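Probable porin (Pseudomonas aeruginosa, PDB 4FT6) probably forms a substrate-conducting beta-barrel channel of the OprD porin family in the bacterial outer membrane. Local coordinates at residues A93-V101 with S160-Q168. Residues are numbered along the deposited sequence; the frame is centred on the assembly and turned at random.
Sequences ADDYARLGV and SQRNSSDHQ. With DMU (decyl-beta-D-maltopyranoside), chain F; C8E ((hydroxyethyloxy)tri(ethyloxy)octane), chain D.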
ATOM      1  N   ALA A  93       0.417 -22.396   7.021  1.00 73.88           N
ATOM      2  CA  ALA A  93       0.920 -23.228   5.939  1.00 63.63           C
ATOM      3  C   ALA A  93       2.440 -23.238   6.045  1.00 63.66           C
ATOM      4  O   ALA A  93       3.048 -22.311   6.601  1.00 69.64           O
ATOM      5  CB  ALA A  93       0.481 -22.694   4.581  1.00 58.72           C
ATOM      6  N   ASP A  94       3.057 -24.292   5.535  1.00 68.45           N
ATOM      7  CA  ASP A  94       4.507 -24.369   5.540  1.00 69.29           C
ATOM      8  C   ASP A  94       5.060 -23.535   4.396  1.00 62.33           C
ATOM      9  O   ASP A  94       6.215 -23.101   4.429  1.00 64.94           O
ATOM     10  CB  ASP A  94       4.965 -25.821   5.429  1.00 70.11           C
ATOM     11  CG  ASP A  94       4.471 -26.669   6.570  1.00 79.22           C
ATOM     12  OD1 ASP A  94       4.312 -26.130   7.686  1.00 87.42           O
ATOM     13  OD2 ASP A  94       4.240 -27.874   6.347  1.00 91.03           O
ATOM     14  N   ASP A  95       4.216 -23.299   3.398  1.00 58.10           N
ATOM     15  CA  ASP A  95       4.615 -22.528   2.231  1.00 63.90           C
ATOM     16  C   ASP A  95       3.425 -22.180   1.342  1.00 67.35           C
ATOM     17  O   ASP A  95       2.315 -22.706   1.516  1.00 71.16           O
ATOM     18  CB  ASP A  95       5.687 -23.262   1.420  1.00 71.66           C
ATOM     19  CG  ASP A  95       5.179 -24.554   0.814  1.00 86.67           C
ATOM     20  OD1 ASP A  95       4.135 -25.063   1.272  1.00 91.95           O
ATOM     21  OD2 ASP A  95       5.828 -25.066  -0.124  1.00 95.47           O
ATOM     22  N   TYR A  96       3.663 -21.261   0.411  1.00 59.77           N
ATOM     23  CA  TYR A  96       2.689 -20.927  -0.619  1.00 53.01           C
ATOM     24  C   TYR A  96       3.398 -20.247  -1.783  1.00 56.16           C
ATOM     25  O   TYR A  96       4.420 -19.571  -1.606  1.00 61.34           O
ATOM     26  CB  TYR A  96       1.565 -20.056  -0.062  1.00 54.07           C
ATOM     27  CG  TYR A  96       1.991 -18.697   0.486  1.00 66.02           C
ATOM     28  CD1 TYR A  96       2.872 -18.589   1.560  1.00 61.09           C
ATOM     29  CD2 TYR A  96       1.473 -17.521  -0.047  1.00 67.59           C
ATOM     30  CE1 TYR A  96       3.234 -17.350   2.068  1.00 66.74           C
ATOM     31  CE2 TYR A  96       1.835 -16.278   0.455  1.00 65.42           C
ATOM     32  CZ  TYR A  96       2.710 -16.199   1.512  1.00 69.89           C
ATOM     33  OH  TYR A  96       3.066 -14.970   2.016  1.00 69.77           O
ATOM     34  N   ALA A  97       2.871 -20.442  -2.979  1.00 54.73           N
ATOM     35  CA  ALA A  97       3.521 -19.905  -4.158  1.00 59.61           C
ATOM     36  C   ALA A  97       2.472 -19.395  -5.114  1.00 64.60           C
ATOM     37  O   ALA A  97       1.277 -19.703  -4.987  1.00 56.95           O
ATOM     38  CB  ALA A  97       4.398 -20.944  -4.824  1.00 53.52           C
ATOM     39  N   ARG A  98       2.915 -18.582  -6.061  1.00 61.80           N
ATOM     40  CA  ARG A  98       2.003 -18.059  -7.055  1.00 51.66           C
ATOM     41  C   ARG A  98       2.793 -17.634  -8.284  1.00 55.79           C
ATOM     42  O   ARG A  98       3.933 -17.164  -8.184  1.00 63.19           O
ATOM     43  CB  ARG A  98       1.226 -16.884  -6.481  1.00 61.93           C
ATOM     44  CG  ARG A  98       0.003 -16.528  -7.283  1.00 70.64           C
ATOM     45  CD  ARG A  98      -0.724 -15.308  -6.735  1.00 65.59           C
ATOM     46  NE  ARG A  98      -1.595 -14.781  -7.782  1.00 59.45           N
ATOM     47  CZ  ARG A  98      -2.748 -15.333  -8.127  1.00 55.66           C
ATOM     48  NH1 ARG A  98      -3.182 -16.411  -7.485  1.00 47.07           N
ATOM     49  NH2 ARG A  98      -3.467 -14.800  -9.107  1.00 64.42           N
ATOM     50  N   LEU A  99       2.197 -17.814  -9.452  1.00 54.62           N
ATOM     51  CA  LEU A  99       2.861 -17.461 -10.684  1.00 58.17           C
ATOM     52  C   LEU A  99       1.827 -16.881 -11.633  1.00 64.92           C
ATOM     53  O   LEU A  99       0.845 -17.541 -11.971  1.00 67.91           O
ATOM     54  CB  LEU A  99       3.506 -18.697 -11.293  1.00 59.56           C
ATOM     55  CG  LEU A  99       4.391 -18.527 -12.531  1.00 64.15           C
ATOM     56  CD1 LEU A  99       5.429 -17.442 -12.284  1.00 53.40           C
ATOM     57  CD2 LEU A  99       5.065 -19.869 -12.898  1.00 64.37           C
ATOM     58  N   GLY A 100       2.027 -15.635 -12.034  1.00 61.97           N
ATOM     59  CA  GLY A 100       1.140 -15.026 -13.003  1.00 67.01           C
ATOM     60  C   GLY A 100       1.896 -14.416 -14.167  1.00 66.60           C
ATOM     61  O   GLY A 100       2.950 -13.784 -13.988  1.00 63.01           O
ATOM     62  N   VAL A 101       1.361 -14.603 -15.367  1.00 59.33           N
ATOM     63  CA  VAL A 101       1.957 -14.001 -16.550  1.00 57.97           C
ATOM     64  C   VAL A 101       1.235 -12.680 -16.839  1.00 56.04           C
ATOM     65  O   VAL A 101       0.111 -12.477 -16.385  1.00 55.79           O
ATOM     66  CB  VAL A 101       1.848 -14.951 -17.764  1.00 53.44           C
ATOM     67  CG1 VAL A 101       0.434 -14.918 -18.342  1.00 49.61           C
ATOM     68  CG2 VAL A 101       2.846 -14.569 -18.827  1.00 60.74           C
ATOM     69  N   SER A 160      -5.472 -11.272  -5.415  1.00 56.24           N
ATOM     70  CA  SER A 160      -4.867 -12.300  -4.582  1.00 61.92           C
ATOM     71  C   SER A 160      -4.229 -11.602  -3.389  1.00 61.07           C
ATOM     72  O   SER A 160      -3.330 -10.765  -3.563  1.00 66.07           O
ATOM     73  CB  SER A 160      -3.803 -13.088  -5.354  1.00 63.69           C
ATOM     74  OG  SER A 160      -3.193 -14.060  -4.511  1.00 64.11           O
ATOM     75  N   GLN A 161      -4.698 -11.918  -2.183  1.00 55.11           N
ATOM     76  CA  GLN A 161      -4.164 -11.271  -0.981  1.00 58.04           C
ATOM     77  C   GLN A 161      -2.694 -11.627  -0.735  1.00 65.44           C
ATOM     78  O   GLN A 161      -2.181 -12.631  -1.252  1.00 60.81           O
ATOM     79  CB  GLN A 161      -5.014 -11.608   0.260  1.00 45.25           C
ATOM     80  CG  GLN A 161      -6.500 -11.233   0.160  1.00 44.64           C
ATOM     81  CD  GLN A 161      -6.751  -9.709   0.063  1.00 59.50           C
ATOM     82  OE1 GLN A 161      -5.823  -8.911  -0.134  1.00 55.84           O
ATOM     83  NE2 GLN A 161      -8.020  -9.312   0.194  1.00 58.64           N
ATOM     84  N   ARG A 162      -2.028 -10.795   0.059  1.00 64.95           N
ATOM     85  CA  ARG A 162      -0.598 -10.941   0.306  1.00 64.20           C
ATOM     86  C   ARG A 162      -0.197 -12.309   0.880  1.00 62.57           C
ATOM     87  O   ARG A 162       0.893 -12.816   0.582  1.00 63.38           O
ATOM     88  CB  ARG A 162      -0.138  -9.828   1.235  1.00 60.28           C
ATOM     89  CG  ARG A 162      -0.815  -9.874   2.594  1.00 60.96           C
ATOM     90  CD  ARG A 162      -0.727  -8.552   3.249  1.00 56.53           C
ATOM     91  NE  ARG A 162      -1.454  -8.535   4.506  1.00 63.86           N
ATOM     92  CZ  ARG A 162      -1.425  -7.516   5.350  1.00 54.00           C
ATOM     93  NH1 ARG A 162      -0.697  -6.460   5.048  1.00 45.95           N
ATOM     94  NH2 ARG A 162      -2.101  -7.569   6.486  1.00 50.40           N
ATOM     95  N   ASN A 163      -1.073 -12.901   1.692  1.00 54.14           N
ATOM     96  CA  ASN A 163      -0.776 -14.189   2.321  1.00 62.02           C
ATOM     97  C   ASN A 163      -1.582 -15.323   1.686  1.00 61.84           C
ATOM     98  O   ASN A 163      -2.057 -16.227   2.387  1.00 57.57           O
ATOM     99  CB  ASN A 163      -1.102 -14.134   3.810  1.00 58.52           C
ATOM    100  CG  ASN A 163      -2.557 -13.836   4.044  1.00 54.76           C
ATOM    101  OD1 ASN A 163      -3.211 -13.268   3.162  1.00 45.60           O
ATOM    102  ND2 ASN A 163      -3.094 -14.251   5.197  1.00 51.65           N
ATOM    103  N   SER A 164      -1.750 -15.285   0.367  1.00 60.21           N
ATOM    104  CA  SER A 164      -2.527 -16.328  -0.297  1.00 60.98           C
ATOM    105  C   SER A 164      -1.995 -16.691  -1.672  1.00 67.69           C
ATOM    106  O   SER A 164      -1.614 -15.818  -2.456  1.00 65.85           O
ATOM    107  CB  SER A 164      -3.988 -15.894  -0.429  1.00 57.73           C
ATOM    108  OG  SER A 164      -4.765 -16.919  -1.032  1.00 54.72           O
ATOM    109  N   SER A 165      -1.999 -17.984  -1.967  1.00 71.65           N
ATOM    110  CA  SER A 165      -1.715 -18.438  -3.315  1.00 70.21           C
ATOM    111  C   SER A 165      -2.888 -18.080  -4.220  1.00 66.22           C
ATOM    112  O   SER A 165      -2.722 -17.841  -5.421  1.00 64.70           O
ATOM    113  CB  SER A 165      -1.505 -19.953  -3.328  1.00 64.72           C
ATOM    114  OG  SER A 165      -0.325 -20.289  -2.637  1.00 69.72           O
ATOM    115  N   ASP A 166      -4.077 -18.041  -3.628  1.00 66.77           N
ATOM    116  CA  ASP A 166      -5.316 -18.029  -4.400  1.00 72.48           C
ATOM    117  C   ASP A 166      -5.772 -16.631  -4.787  1.00 72.13           C
ATOM    118  O   ASP A 166      -5.297 -15.630  -4.234  1.00 73.20           O
ATOM    119  CB  ASP A 166      -6.429 -18.729  -3.613  1.00 77.69           C
ATOM    120  CG  ASP A 166      -6.010 -20.088  -3.092  1.00 89.74           C
ATOM    121  OD1 ASP A 166      -5.165 -20.739  -3.748  1.00 93.07           O
ATOM    122  OD2 ASP A 166      -6.529 -20.499  -2.030  1.00 94.78           O
ATOM    123  N   HIS A 167      -6.688 -16.567  -5.750  1.00 61.68           N
ATOM    124  CA  HIS A 167      -7.373 -15.319  -6.047  1.00 60.18           C
ATOM    125  C   HIS A 167      -8.852 -15.432  -5.666  1.00 58.34           C
ATOM    126  O   HIS A 167      -9.394 -16.539  -5.522  1.00 52.26           O
ATOM    127  CB  HIS A 167      -7.204 -14.908  -7.518  1.00 56.30           C
ATOM    128  CG  HIS A 167      -7.932 -15.797  -8.481  1.00 64.74           C
ATOM    129  ND1 HIS A 167      -9.310 -15.808  -8.587  1.00 64.58           N
ATOM    130  CD2 HIS A 167      -7.476 -16.689  -9.374  1.00 68.05           C
ATOM    131  CE1 HIS A 167      -9.664 -16.696  -9.494  1.00 68.62           C
ATOM    132  NE2 HIS A 167      -8.574 -17.251  -9.989  1.00 66.21           N
ATOM    133  N   GLN A 168      -9.493 -14.276  -5.504  1.00 59.92           N
ATOM    134  CA  GLN A 168     -10.907 -14.198  -5.127  1.00 65.63           C
ATOM    135  C   GLN A 168     -11.556 -12.955  -5.741  1.00 60.68           C
ATOM    136  O   GLN A 168     -10.859 -11.977  -6.029  1.00 59.61           O
ATOM    137  CB  GLN A 168     -11.027 -14.129  -3.603  1.00 59.46           C
ATOM    138  CG  GLN A 168     -10.399 -12.876  -3.014  1.00 68.24           C
ATOM    139  CD  GLN A 168     -10.240 -12.950  -1.499  1.00 78.69           C
ATOM    140  OE1 GLN A 168      -9.158 -13.260  -0.987  1.00 80.46           O
ATOM    141  NE2 GLN A 168     -11.318 -12.664  -0.777  1.00 80.06           N
TER
HETATM  142  C1  DMU F 405      -0.749 -20.480  -8.941  1.00 85.38           C
HETATM  143  C2  DMU F 405      -2.222 -20.192  -8.455  1.00 87.35           C
HETATM  144  C3  DMU F 405      -2.980 -21.569  -7.904  1.00101.66           C
HETATM  145  C4  DMU F 405      -1.948 -22.516  -7.187  1.00 77.98           C
HETATM  146  O5  DMU F 405      -0.813 -22.670  -7.983  1.00 86.47           O
HETATM  147  C6  DMU F 405      -0.074 -21.478  -8.042  1.00 84.19           C
HETATM  148  O7  DMU F 405      -4.247 -21.376  -7.155  1.00104.46           O
HETATM  149  O16 DMU F 405       1.278 -21.740  -8.406  1.00 75.83           O
HETATM  150  C18 DMU F 405       1.927 -22.832  -7.797  1.00 73.12           C
HETATM  151  C19 DMU F 405       3.312 -23.077  -8.393  1.00 70.25           C
HETATM  152  C22 DMU F 405       4.057 -21.760  -8.546  1.00 74.79           C
HETATM  153  C25 DMU F 405       5.268 -21.977  -9.448  1.00 77.27           C
HETATM  154  C28 DMU F 405       6.531 -21.609  -8.673  1.00 78.90           C
HETATM  155  C31 DMU F 405       7.005 -20.232  -9.126  1.00 74.88           C
HETATM  156  C34 DMU F 405       7.594 -19.532  -7.918  1.00 71.95           C
HETATM  157  C37 DMU F 405       8.801 -18.721  -8.324  1.00 72.29           C
HETATM  158  C40 DMU F 405       9.189 -17.803  -7.193  1.00 70.04           C
HETATM  159  C43 DMU F 405      10.655 -17.511  -7.307  1.00 77.52           C
HETATM  160  O49 DMU F 405      -0.112 -19.270  -8.937  1.00 86.43           O
HETATM  161  O55 DMU F 405      -2.975 -19.249  -9.310  1.00 87.91           O
HETATM  162  C57 DMU F 405      -2.620 -23.822  -6.994  1.00 73.43           C
HETATM  163  O61 DMU F 405      -2.980 -24.278  -8.255  1.00 81.72           O
HETATM  164  C5  DMU F 405      -6.114 -19.859  -7.249  1.00 95.62           C
HETATM  165  C7  DMU F 405      -7.274 -20.705  -6.893  1.00101.50           C
HETATM  166  C8  DMU F 405      -7.579 -21.710  -8.091  1.00107.11           C
HETATM  167  C9  DMU F 405      -6.721 -21.305  -9.377  1.00125.59           C
HETATM  168  O1  DMU F 405      -5.403 -21.458  -9.030  1.00119.81           O
HETATM  169  C10 DMU F 405      -5.035 -20.607  -8.006  1.00105.25           C
HETATM  170  O2  DMU F 405      -7.409 -23.128  -7.671  1.00108.04           O
HETATM  171  O3  DMU F 405      -6.525 -18.783  -8.006  1.00 77.46           O
HETATM  172  O4  DMU F 405      -8.338 -19.916  -6.475  1.00 96.29           O
HETATM  173  C11 DMU F 405      -6.968 -22.081 -10.647  1.00127.62           C
HETATM  174  O6  DMU F 405      -6.057 -21.657 -11.612  1.00124.00           O
HETATM  175  C1  C8E D 403      -2.428 -14.227 -13.696  1.00 62.13           C
HETATM  176  C2  C8E D 403      -1.854 -14.735 -15.024  1.00 65.33           C
HETATM  177  C3  C8E D 403      -2.335 -16.150 -15.361  1.00 61.59           C
HETATM  178  C4  C8E D 403      -1.299 -17.238 -15.084  1.00 60.45           C
HETATM  179  C5  C8E D 403      -0.627 -17.699 -16.374  1.00 71.45           C
HETATM  180  C6  C8E D 403       0.300 -18.899 -16.220  1.00 75.11           C
HETATM  181  C7  C8E D 403       1.779 -18.544 -16.357  1.00 80.44           C
HETATM  182  C8  C8E D 403       2.569 -19.760 -16.841  1.00 87.45           C
HETATM  183  O9  C8E D 403       3.857 -19.447 -17.338  1.00 87.10           O
HETATM  184  C10 C8E D 403       4.885 -19.514 -16.370  1.00 79.96           C
HETATM  185  C11 C8E D 403       5.971 -20.511 -16.778  1.00 77.38           C
HETATM  186  O12 C8E D 403       6.468 -20.266 -18.078  1.00 84.73           O
HETATM  187  C13 C8E D 403       7.799 -20.706 -18.265  1.00 87.45           C
HETATM  188  C14 C8E D 403       8.456 -19.985 -19.438  1.00 92.06           C
HETATM  189  O15 C8E D 403       9.357 -18.994 -18.987  1.00 92.49           O
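R98 NH1 donates to the backbone O of S165 over 2.6 Å; the oxygen sits at the guanidinium edge, nearly in its plane, though the bond is bent to 143° at the hydrogen. The R98 chain leaves the strand with CG anti to the backbone N (chi1 -164°) and runs extended as far as NE, which carries the guanidinium across to segment 160-168. S160 CB lies over one face of the guanidinium, 3.7 Å from R98 CZ, and R98 NE makes a salt bridge with E116. Edge bond, covered face and salt bridge together hold the rotation of the R98 guanidinium. One residue before R98, the backbone O of A97 accepts a 2.9 Å hydrogen bond from S165 OG, which also touches Y96 CB. This is a loop of an OprD-type porin, between strands 149-160 and 168-169, laid against barrel strand 95-107. Within the loop, residues Q161 to S164 make a type I turn, and S164 OG accepts from D166 N in an ST turn. S160, at the end of strand 149-160, hydrogen-bonds through OG to D166 O at 2.6 Å, from above the carbonyl plane. The Y96 ring lies beside the type I turn, with R162 O at its edge, near its plane; Y96 CE2 comes to 3.7 Å from S164 N, and the hydroxyl bonds to L83 O. The head group of a decyl maltoside lies between strand and loop; L99 N donates to its O49 at 2.8 Å, and D166 CB rests near its sugar.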